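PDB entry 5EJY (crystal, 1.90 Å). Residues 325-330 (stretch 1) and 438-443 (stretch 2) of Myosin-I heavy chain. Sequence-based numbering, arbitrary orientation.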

# COMPACT_ATOMS: atom_id res chain seq x y z
N SER A 325 23.73 1.46 -10.14
CA SER A 325 25.05 1.94 -9.71
C SER A 325 25.17 2.13 -8.18
O SER A 325 26.27 2.09 -7.64
CB SER A 325 25.46 3.23 -10.45
OG SER A 325 24.54 4.28 -10.23
N ASN A 326 24.05 2.31 -7.49
CA ASN A 326 24.08 2.43 -6.03
C ASN A 326 24.49 1.13 -5.36
O ASN A 326 24.90 1.13 -4.20
CB ASN A 326 22.71 2.85 -5.48
CG ASN A 326 22.40 4.30 -5.74
OD1 ASN A 326 23.29 5.15 -5.77
ND2 ASN A 326 21.12 4.61 -5.93
N TYR A 327 24.37 0.02 -6.09
CA TYR A 327 24.67 -1.30 -5.55
C TYR A 327 25.90 -1.94 -6.20
O TYR A 327 26.62 -2.70 -5.56
CB TYR A 327 23.46 -2.24 -5.73
CG TYR A 327 22.24 -1.86 -4.91
CD1 TYR A 327 22.35 -1.56 -3.56
CD2 TYR A 327 20.97 -1.82 -5.50
CE1 TYR A 327 21.22 -1.23 -2.81
CE2 TYR A 327 19.84 -1.49 -4.76
CZ TYR A 327 19.97 -1.19 -3.41
OH TYR A 327 18.86 -0.86 -2.67
N CYS A 328 26.12 -1.65 -7.48
CA CYS A 328 27.21 -2.28 -8.22
C CYS A 328 27.77 -1.34 -9.28
O CYS A 328 27.02 -0.75 -10.06
CB CYS A 328 26.70 -3.57 -8.89
SG CYS A 328 27.93 -4.45 -9.91
N LYS A 329 29.10 -1.20 -9.31
CA LYS A 329 29.75 -0.33 -10.28
C LYS A 329 30.72 -1.11 -11.18
O LYS A 329 31.41 -0.54 -12.02
CB LYS A 329 30.48 0.82 -9.56
CG LYS A 329 29.62 1.62 -8.58
CD LYS A 329 30.40 2.76 -7.93
CE LYS A 329 29.59 3.45 -6.83
NZ LYS A 329 28.26 3.95 -7.31
N ASP A 330 30.75 -2.43 -10.99
CA ASP A 330 31.68 -3.29 -11.71
C ASP A 330 31.16 -3.61 -13.12
O ASP A 330 30.30 -4.48 -13.29
CB ASP A 330 31.91 -4.57 -10.92
CG ASP A 330 32.84 -5.54 -11.64
OD1 ASP A 330 33.05 -5.38 -12.86
OD2 ASP A 330 33.34 -6.47 -10.98
N ILE A 438 27.73 -3.75 6.40
CA ILE A 438 28.13 -2.54 5.72
C ILE A 438 28.96 -2.93 4.52
O ILE A 438 30.00 -3.59 4.66
CB ILE A 438 28.95 -1.60 6.65
CG1 ILE A 438 28.11 -1.22 7.88
CG2 ILE A 438 29.39 -0.37 5.89
CD1 ILE A 438 28.91 -0.55 9.03
N TYR A 439 28.51 -2.51 3.34
CA TYR A 439 29.09 -2.94 2.09
C TYR A 439 29.47 -1.73 1.27
O TYR A 439 28.75 -0.73 1.23
CB TYR A 439 28.07 -3.78 1.34
CG TYR A 439 28.46 -4.22 -0.05
CD1 TYR A 439 29.22 -5.37 -0.24
CD2 TYR A 439 28.04 -3.51 -1.17
CE1 TYR A 439 29.57 -5.79 -1.50
CE2 TYR A 439 28.38 -3.93 -2.43
CZ TYR A 439 29.14 -5.07 -2.60
OH TYR A 439 29.49 -5.49 -3.86
N ASP A 440 30.63 -1.79 0.62
CA ASP A 440 31.07 -0.68 -0.20
C ASP A 440 30.88 -1.01 -1.67
O ASP A 440 31.61 -1.84 -2.22
CB ASP A 440 32.55 -0.37 0.07
CG ASP A 440 33.02 0.87 -0.67
OD1 ASP A 440 32.26 1.38 -1.52
OD2 ASP A 440 34.15 1.32 -0.39
N PRO A 441 29.91 -0.36 -2.32
CA PRO A 441 29.60 -0.67 -3.72
C PRO A 441 30.71 -0.23 -4.67
O PRO A 441 30.78 -0.71 -5.80
CB PRO A 441 28.30 0.11 -3.97
CG PRO A 441 28.32 1.22 -2.98
CD PRO A 441 29.02 0.68 -1.76
N ALA A 442 31.58 0.67 -4.22
CA ALA A 442 32.69 1.15 -5.05
C ALA A 442 33.78 0.10 -5.22
O ALA A 442 34.45 0.07 -6.25
CB ALA A 442 33.27 2.44 -4.48
N THR A 443 33.95 -0.75 -4.21
CA THR A 443 35.00 -1.78 -4.23
C THR A 443 34.44 -3.19 -4.21
O THR A 443 35.19 -4.17 -4.24
CB THR A 443 35.90 -1.65 -3.00
OG1 THR A 443 35.11 -1.83 -1.82
CG2 THR A 443 36.57 -0.28 -2.98
O HOH W 1 30.56 -2.62 -7.46

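Stretch 1 (325-330) runs without regular helix or strand and ends at Asp330, the N-cap residue of a helix that begins just past it. Stretch 2 (438-443) arrives as the end of a strand, 438-440, and then turns at Pro441. The two backbones come nearest at Tyr327 and Pro441, with CA atoms 5.3 Å apart, while Lys329 CA lies 6.2 Å from Ala442 CA. The turn is held from within: Thr443 N donates to Asp440 O (3.3 Å), and Ala442 N donates to Asp440 OD1 (2.9 Å). Asp440 thus serves the turn with both its carbonyl and its carboxylate, while its CA-to-CB bond points away from stretch 1.

No direct hydrogen bond crosses between the stretches. One water joins their backbones instead, accepting from Lys329 N (2.8 Å) and donating to Pro441 O (2.5 Å), so that an amide and a carbonyl too far apart to pair are both satisfied.

The rest is packing, modest in extent at 217 Å² summed over both sides, and Pro441 is its centre. Its CA-to-CB bond points toward stretch 1, and its CB lies 3.6 Å from Asn326 O and 3.6 Å from Tyr327 O, in contact with two successive carbonyl oxygens. A compact, rigid ring suits this buried site, and having no amide hydrogen, proline leaves no backbone donor unpaired there. Tyr327 O also meets the edge of the Tyr439 ring, near the ring plane, at 3.8 Å from CE2; the slightly positive rim of an aromatic ring is a favourable neighbour for a carbonyl oxygen. Tyr439, chi1 t, points its CA-to-CB bond toward stretch 1. Asn326, Tyr327 and Cys328 point theirs away, so Asn326 and Tyr327 meet stretch 2 through their backbone oxygens.

Lys329 is the residue of stretch 1 whose CA-to-CB bond points toward stretch 2. Its chain leaves with chi1 m, extends through chi2 and chi3 t, and bends at chi4 m, bringing NZ to Ser325 O for a 2.7 Å hydrogen bond. The methylenes along the way do the packing: CG lies 3.8 Å from Pro441 O, CD lies 4.0 Å from Ala442 CA, and CE is 4.5 Å from Ala442 CB. A long aliphatic chain with a polar end suits this exposed position, and the small side chain of Ala442 points its CA-to-CB bond away, leaving CA accessible to the lysine. Within stretch 1, Asp330 N makes a weak hydrogen bond to the buried Cys328 SG (3.6 Å).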